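Local coordinates for protein fatty acyl CoA synthetase FADD13 (FATTY-ACYL-CoA SYNTHETASE) (Mycobacterium tuberculosis, PDB 3R44) that belongs to the ANL superfamily of AMP-binding enzymes, with a large N-terminal domain and a smaller C-terminal domain, and is named a fatty acyl-CoA synthetase, at residues 189-192 with 193-196; 43-46 with 47-50; 495-498 with 499-503. All blocks are in the same frame, centred on the assembly; numbering follows the deposited sequence.

Interaction 1. Residues 189-192 with 193-196; sequences VHTH and ESVH. With HIS (histidine), chain B.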
loop_
_atom_site.group_PDB
_atom_site.type_symbol
_atom_site.label_atom_id
_atom_site.label_comp_id
_atom_site.label_asym_id
_atom_site.label_seq_id
_atom_site.Cartn_x
_atom_site.Cartn_y
_atom_site.Cartn_z
ATOM N N VAL A 189 -3.825 13.100 1.709
ATOM C CA VAL A 189 -2.838 14.136 1.404
ATOM C C VAL A 189 -1.571 13.892 2.206
ATOM O O VAL A 189 -1.620 13.893 3.428
ATOM C CB VAL A 189 -3.358 15.583 1.702
ATOM C CG1 VAL A 189 -2.268 16.637 1.324
ATOM C CG2 VAL A 189 -4.719 15.802 0.964
ATOM N N HIS A 190 -0.464 13.648 1.521
ATOM C CA HIS A 190 0.858 13.607 2.162
ATOM C C HIS A 190 1.704 14.825 1.788
ATOM O O HIS A 190 1.494 15.456 0.777
ATOM C CB HIS A 190 1.586 12.285 1.874
ATOM C CG HIS A 190 1.064 11.138 2.688
ATOM N ND1 HIS A 190 1.342 11.001 4.035
ATOM C CD2 HIS A 190 0.181 10.150 2.384
ATOM C CE1 HIS A 190 0.669 9.974 4.511
ATOM N NE2 HIS A 190 -0.034 9.431 3.530
ATOM N N THR A 191 2.684 15.102 2.624
ATOM C CA THR A 191 3.517 16.273 2.529
ATOM C C THR A 191 4.990 15.831 2.389
ATOM O O THR A 191 5.325 14.611 2.397
ATOM C CB THR A 191 3.394 17.113 3.794
ATOM O OG1 THR A 191 3.822 16.302 4.918
ATOM C CG2 THR A 191 1.926 17.678 3.953
ATOM N N HIS A 192 5.862 16.811 2.136
ATOM C CA HIS A 192 7.282 16.534 2.046
ATOM C C HIS A 192 7.701 15.939 3.418
ATOM O O HIS A 192 8.477 14.998 3.486
ATOM C CB HIS A 192 8.118 17.772 1.732
ATOM C CG HIS A 192 7.906 18.315 0.349
ATOM N ND1 HIS A 192 8.807 18.135 -0.684
ATOM C CD2 HIS A 192 6.816 18.893 -0.204
ATOM C CE1 HIS A 192 8.309 18.658 -1.794
ATOM N NE2 HIS A 192 7.119 19.167 -1.523
ATOM N N GLU A 193 7.180 16.489 4.496
ATOM C CA GLU A 193 7.508 16.017 5.834
ATOM C C GLU A 193 7.057 14.593 6.073
ATOM O O GLU A 193 7.814 13.821 6.635
ATOM C CB GLU A 193 6.899 16.926 6.912
ATOM C CG GLU A 193 6.931 16.354 8.337
ATOM C CD GLU A 193 6.355 17.345 9.372
ATOM O OE1 GLU A 193 5.119 17.485 9.434
ATOM O OE2 GLU A 193 7.121 18.024 10.085
ATOM N N SER A 194 5.815 14.252 5.700
ATOM C CA SER A 194 5.336 12.881 5.966
ATOM C C SER A 194 6.056 11.827 5.157
ATOM O O SER A 194 6.365 10.762 5.622
ATOM C CB SER A 194 3.773 12.830 5.936
ATOM O OG SER A 194 3.231 13.084 4.630
ATOM N N VAL A 195 6.360 12.158 3.915
ATOM C CA VAL A 195 7.048 11.302 3.015
ATOM C C VAL A 195 8.483 11.085 3.512
ATOM O O VAL A 195 9.007 9.959 3.542
ATOM C CB VAL A 195 7.015 11.997 1.584
ATOM C CG1 VAL A 195 8.021 11.487 0.654
ATOM C CG2 VAL A 195 5.603 11.881 1.004
ATOM N N HIS A 196 9.125 12.176 3.881
ATOM C CA HIS A 196 10.470 12.091 4.438
ATOM C C HIS A 196 10.469 11.230 5.713
ATOM O O HIS A 196 11.361 10.409 5.914
ATOM C CB HIS A 196 10.998 13.470 4.746
ATOM C CG HIS A 196 12.235 13.467 5.589
ATOM N ND1 HIS A 196 12.211 13.715 6.949
ATOM C CD2 HIS A 196 13.521 13.193 5.269
ATOM C CE1 HIS A 196 13.447 13.617 7.422
ATOM N NE2 HIS A 196 14.262 13.320 6.419
HETATM N N HIS B . 12.580 17.276 9.062
HETATM C CA HIS B . 12.336 17.616 7.639
HETATM C C HIS B . 10.923 17.247 7.246
HETATM O O HIS B . 10.082 18.039 6.810
HETATM C CB HIS B . 13.383 16.889 6.770
HETATM C CG HIS B . 13.023 16.749 5.328
HETATM N ND1 HIS B . 13.989 16.561 4.353
HETATM C CD2 HIS B . 11.822 16.763 4.679
HETATM C CE1 HIS B . 13.393 16.455 3.171
HETATM N NE2 HIS B . 12.083 16.562 3.344
HETATM O OXT HIS B . 10.573 16.076 7.364
HETATM O O HOH W 1 3.238 16.993 7.464
#
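Ser-194 and Thr-191 bond to each other's backbone where strand 186-191 runs into helix 192-205. Thr-191 OG1 accepts from Ser-194 N at 3.0 Å. In return Ser-194 OG accepts from Thr-191 N at 2.9 Å, and this bond is nearly straight (173°). Each hydroxyl stands between its own backbone N and carbonyl carbon (chi1 60° for Thr-191, 67° for Ser-194), which turns Thr-191 OG1 to the helix start and Ser-194 OG to the strand end.

Ser-194 OG has a second partner. His-190 ND1 lies 2.9 Å from Ser-194 OG in a hydrogen bond whose donor is not fixed, with the hydroxyl at the ring edge. The other ring nitrogen, NE2, bonds to the carbonyl of Thr-318, so the His-190 ring is tied at two points. A water links Thr-191 OG1 to Glu-193 OE1, to which it donates.

The first helical backbone bonds follow at once. Val-195 N donates to Thr-191 O at 3.1 Å, and His-196 N donates to His-192 O. Val-195 CG2 packs apolarly against His-190 CB at 4.1 Å.

The bound histidine lies beside His-196 and Glu-193. Its imidazole CG sits over the centre of one face of the His-196 ring, 3.4 Å above the plane. His-196 ND1 comes within 2.9 Å of the ligand's OXT, and Glu-193 CB lies near its carboxylate. His-192 turns another way, and its ND1 bonds to Ile-18 N.

The whole is a helix N-terminal capping box, with Thr-191 as N-cap, whose first turn supplies His-192, Glu-193 and His-196 to the histidine pocket.

Interaction 2. Residues 43-46 with 47-50; sequences RMTY and AQMN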
loop_
_atom_site.group_PDB
_atom_site.type_symbol
_atom_site.label_atom_id
_atom_site.label_comp_id
_atom_site.label_asym_id
_atom_site.label_seq_id
_atom_site.Cartn_x
_atom_site.Cartn_y
_atom_site.Cartn_z
ATOM N N ARG A 43 19.703 2.788 -17.608
ATOM C CA ARG A 43 20.706 2.609 -16.539
ATOM C C ARG A 43 21.199 4.017 -16.194
ATOM O O ARG A 43 22.059 4.557 -16.876
ATOM C CB ARG A 43 21.870 1.687 -16.940
ATOM C CG ARG A 43 22.912 1.391 -15.826
ATOM C CD ARG A 43 24.021 0.318 -16.278
ATOM N NE ARG A 43 23.377 -0.935 -16.675
ATOM C CZ ARG A 43 23.061 -1.950 -15.862
ATOM N NH1 ARG A 43 23.334 -1.943 -14.533
ATOM N NH2 ARG A 43 22.415 -2.976 -16.392
ATOM N N MET A 44 20.624 4.633 -15.176
ATOM C CA MET A 44 20.877 6.055 -14.918
ATOM C C MET A 44 21.503 6.261 -13.576
ATOM O O MET A 44 21.109 5.603 -12.642
ATOM C CB MET A 44 19.592 6.815 -14.983
ATOM C CG MET A 44 19.129 6.953 -16.426
ATOM S SD MET A 44 17.513 7.690 -16.471
ATOM C CE MET A 44 17.712 9.265 -15.639
ATOM N N THR A 45 22.463 7.189 -13.501
ATOM C CA THR A 45 23.073 7.569 -12.242
ATOM C C THR A 45 22.215 8.590 -11.499
ATOM O O THR A 45 21.267 9.138 -12.028
ATOM C CB THR A 45 24.403 8.215 -12.450
ATOM O OG1 THR A 45 24.178 9.388 -13.229
ATOM C CG2 THR A 45 25.411 7.268 -13.203
ATOM N N TYR A 46 22.550 8.824 -10.241
ATOM C CA TYR A 46 21.831 9.854 -9.459
ATOM C C TYR A 46 21.913 11.235 -10.108
ATOM O O TYR A 46 20.924 11.971 -10.162
ATOM C CB TYR A 46 22.234 9.880 -7.982
ATOM C CG TYR A 46 21.384 8.933 -7.222
ATOM C CD1 TYR A 46 21.862 7.673 -6.847
ATOM C CD2 TYR A 46 20.084 9.258 -6.914
ATOM C CE1 TYR A 46 21.054 6.786 -6.178
ATOM C CE2 TYR A 46 19.258 8.387 -6.275
ATOM C CZ TYR A 46 19.725 7.139 -5.896
ATOM O OH TYR A 46 18.825 6.298 -5.222
ATOM N N ALA A 47 23.081 11.589 -10.624
ATOM C CA ALA A 47 23.202 12.885 -11.338
ATOM C C ALA A 47 22.245 12.933 -12.552
ATOM O O ALA A 47 21.573 13.954 -12.792
ATOM C CB ALA A 47 24.654 13.163 -11.769
ATOM N N GLN A 48 22.145 11.836 -13.299
ATOM C CA GLN A 48 21.192 11.806 -14.444
ATOM C C GLN A 48 19.739 11.842 -14.005
ATOM O O GLN A 48 18.905 12.522 -14.631
ATOM C CB GLN A 48 21.407 10.610 -15.358
ATOM C CG GLN A 48 22.809 10.580 -15.926
ATOM C CD GLN A 48 23.124 9.283 -16.647
ATOM O OE1 GLN A 48 22.969 8.164 -16.106
ATOM N NE2 GLN A 48 23.608 9.419 -17.863
ATOM N N MET A 49 19.438 11.155 -12.910
ATOM C CA MET A 49 18.088 11.146 -12.455
ATOM C C MET A 49 17.691 12.577 -12.003
ATOM O O MET A 49 16.568 13.029 -12.278
ATOM C CB MET A 49 17.918 10.179 -11.295
ATOM C CG MET A 49 16.454 10.025 -10.954
ATOM S SD MET A 49 16.174 8.429 -10.209
ATOM C CE MET A 49 16.299 8.915 -8.521
ATOM N N ASN A 50 18.576 13.242 -11.247
ATOM C CA ASN A 50 18.311 14.605 -10.814
ATOM C C ASN A 50 18.092 15.517 -12.049
ATOM O O ASN A 50 17.152 16.341 -12.086
ATOM C CB ASN A 50 19.407 15.187 -9.903
ATOM C CG ASN A 50 19.007 16.502 -9.317
ATOM O OD1 ASN A 50 17.998 16.586 -8.589
ATOM N ND2 ASN A 50 19.675 17.564 -9.733
#
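Thr-45 and Gln-48 meet where strand 42-45 gives way to helix 46-62, and Met-49 N to Thr-45 O (2.9 Å) and Asn-50 N to Tyr-46 O are the first helical bonds. The motif is a capping box with Thr-45 as N-cap.

Thr-45 OG1 accepts from Gln-48 N at 3.2 Å. Gln-48 answers through its amide oxygen OE1, which takes the N-H of Thr-45 N at 2.8 Å. The donor lies in the carbonyl plane, on a lone pair. Gln-48 CG stands beside its own backbone N (chi1 -58°), and the extended chain beyond it carries OE1 back to Thr-45 N. Gln-48 CG also packs 3.3 Å from Thr-45 OG1.

Met-44 bends at its thioether, and its CE rests against the Gln-48 backbone and 3.7 Å from Met-49 CA. Tyr-46 and Met-49 lie side by side and point the same way, and both touch Ala-34 of strand 33-37 and Leu-22 of helix 18-28. The Tyr-46 hydroxyl bonds to the carbonyl of Val-237. The Asn-50 amide bonds to Lys-90 and Glu-162. Beside the Tyr-46 ring, Met-49 CE lies 3.8 Å from Tyr-46 CE2.

Interaction 3. Residues 495-498 with 499-503; sequences PRNP and TGKIL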
loop_
_atom_site.group_PDB
_atom_site.type_symbol
_atom_site.label_atom_id
_atom_site.label_comp_id
_atom_site.label_asym_id
_atom_site.label_seq_id
_atom_site.Cartn_x
_atom_site.Cartn_y
_atom_site.Cartn_z
ATOM N N PRO A 495 -13.253 -20.343 0.291
ATOM C CA PRO A 495 -12.259 -19.998 -0.740
ATOM C C PRO A 495 -10.973 -19.408 -0.145
ATOM O O PRO A 495 -11.011 -18.423 0.611
ATOM C CB PRO A 495 -13.014 -19.009 -1.620
ATOM C CG PRO A 495 -13.928 -18.290 -0.675
ATOM C CD PRO A 495 -14.366 -19.377 0.314
ATOM N N ARG A 496 -9.849 -20.029 -0.455
ATOM C CA ARG A 496 -8.561 -19.521 -0.024
ATOM C C ARG A 496 -7.589 -19.443 -1.184
ATOM O O ARG A 496 -7.712 -20.183 -2.159
ATOM C CB ARG A 496 -7.952 -20.410 1.017
ATOM C CG ARG A 496 -8.610 -20.376 2.381
ATOM C CD ARG A 496 -7.991 -21.555 3.167
ATOM N NE ARG A 496 -8.759 -21.807 4.365
ATOM C CZ ARG A 496 -8.482 -21.250 5.523
ATOM N NH1 ARG A 496 -7.453 -20.426 5.629
ATOM N NH2 ARG A 496 -9.233 -21.524 6.580
ATOM N N ASN A 497 -6.610 -18.550 -1.080
ATOM C CA ASN A 497 -5.647 -18.396 -2.171
ATOM C C ASN A 497 -4.512 -19.406 -1.962
ATOM O O ASN A 497 -4.544 -20.107 -0.948
ATOM C CB ASN A 497 -5.214 -16.909 -2.289
ATOM C CG ASN A 497 -4.353 -16.442 -1.167
ATOM O OD1 ASN A 497 -3.959 -17.213 -0.297
ATOM N ND2 ASN A 497 -3.980 -15.162 -1.210
ATOM N N PRO A 498 -3.508 -19.497 -2.871
ATOM C CA PRO A 498 -2.505 -20.549 -2.620
ATOM C C PRO A 498 -1.657 -20.408 -1.351
ATOM O O PRO A 498 -1.031 -21.384 -0.908
ATOM C CB PRO A 498 -1.598 -20.449 -3.856
ATOM C CG PRO A 498 -2.617 -19.967 -4.953
ATOM C CD PRO A 498 -3.326 -18.908 -4.218
ATOM N N THR A 499 -1.582 -19.178 -0.834
ATOM C CA THR A 499 -0.829 -18.904 0.384
ATOM C C THR A 499 -1.733 -18.939 1.624
ATOM O O THR A 499 -1.278 -18.529 2.673
ATOM C CB THR A 499 -0.065 -17.551 0.296
ATOM O OG1 THR A 499 -0.907 -16.551 -0.292
ATOM C CG2 THR A 499 1.198 -17.724 -0.554
ATOM N N GLY A 500 -2.959 -19.429 1.478
ATOM C CA GLY A 500 -3.855 -19.745 2.587
ATOM C C GLY A 500 -4.758 -18.656 3.138
ATOM O O GLY A 500 -5.507 -18.920 4.055
ATOM N N LYS A 501 -4.727 -17.454 2.568
ATOM C CA LYS A 501 -5.607 -16.367 2.965
ATOM C C LYS A 501 -7.065 -16.624 2.573
ATOM O O LYS A 501 -7.346 -16.927 1.418
ATOM C CB LYS A 501 -5.168 -15.068 2.278
ATOM C CG LYS A 501 -5.789 -13.800 2.911
ATOM C CD LYS A 501 -5.485 -12.551 2.094
ATOM C CE LYS A 501 -6.528 -11.453 2.318
ATOM N NZ LYS A 501 -6.187 -10.207 1.514
ATOM N N ILE A 502 -7.993 -16.467 3.522
ATOM C CA ILE A 502 -9.421 -16.568 3.225
ATOM C C ILE A 502 -9.759 -15.391 2.327
ATOM O O ILE A 502 -9.348 -14.238 2.595
ATOM C CB ILE A 502 -10.302 -16.466 4.477
ATOM C CG1 ILE A 502 -10.012 -17.600 5.436
ATOM C CG2 ILE A 502 -11.785 -16.516 4.094
ATOM C CD1 ILE A 502 -10.614 -18.775 5.018
ATOM N N LEU A 503 -10.431 -15.685 1.217
ATOM C CA LEU A 503 -10.768 -14.683 0.218
ATOM C C LEU A 503 -12.198 -14.212 0.463
ATOM O O LEU A 503 -13.157 -14.760 -0.101
ATOM C CB LEU A 503 -10.626 -15.293 -1.176
ATOM C CG LEU A 503 -9.189 -15.672 -1.523
ATOM C CD1 LEU A 503 -9.170 -16.419 -2.858
ATOM C CD2 LEU A 503 -8.291 -14.422 -1.563
#
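Asn-497 OD1 gathers the backbone of the turn that follows it. Asn-497 OD1 accepts from Lys-501 N at 3.0 Å, a donor lying well above the carbonyl plane, and weakly from Thr-499 N. Thr-499 OG1 lies 3.1 Å from Asn-497 OD1. The Asn-497 side chain can turn inward because CG sits between the backbone N and the carbonyl carbon (chi1 71°).

This is the tight part of the contact. Residues 497-500 make a type I beta turn, closed by Gly-500 N to Asn-497 O at 3.0 Å. Asn-497 N bonds to Lys-501 O, and Gly-500 has a positive phi (88°), so the chain doubles back as a tight hairpin with a G1 beta bulge at Gly-500. Leu-503 N bonds to Pro-495 O at 2.9 Å. Between these bonds Arg-496 and Ile-502 form a single beta bridge. The Leu-503 methyls pack near Asn-497 CB.

Arg-496 is exposed but firmly held. Arg-496 NH1 bonds to Gly-500 O at 2.9 Å, within the guanidinium plane. Ile-502 CD1 lies over the centre of one guanidinium face, 3.3 Å from Arg-496 CZ. NH2 forms a salt bridge with Glu-440. The looser side is that of Pro-498, exposed at the turn, and of the extended Lys-501 chain, which leaves the turn toward Ala-294 and Lys-413.

The loop follows strand 487-490. Leu-503 is the N-cap residue of helix 504-511, on which Pro-495 and Ile-502 pack. Pro-498 and Thr-499 touch Asn-270 of helix 266-274.

In the fold
Interactions 1 and 2 share a capping box with threonine as N-cap, closed by serine in one and glutamine in the other. In each a strand passes straight into a helix, and both belong to the AMP-binding part of the chain. Their centres are 23 Å apart and their nearest atoms about 12 Å. Helix 18-28 touches both. Interaction 1 contributes His-192, Glu-193 and His-196 to the histidine pocket, whereas in interaction 2 the Asn-50 side chain stays about 13 Å from that ligand. Interaction 3 is a surface turn in the C-terminal part of the chain. It lies across the chain's centre from both, with centres 35 Å from interaction 1 and 41 Å from interaction 2.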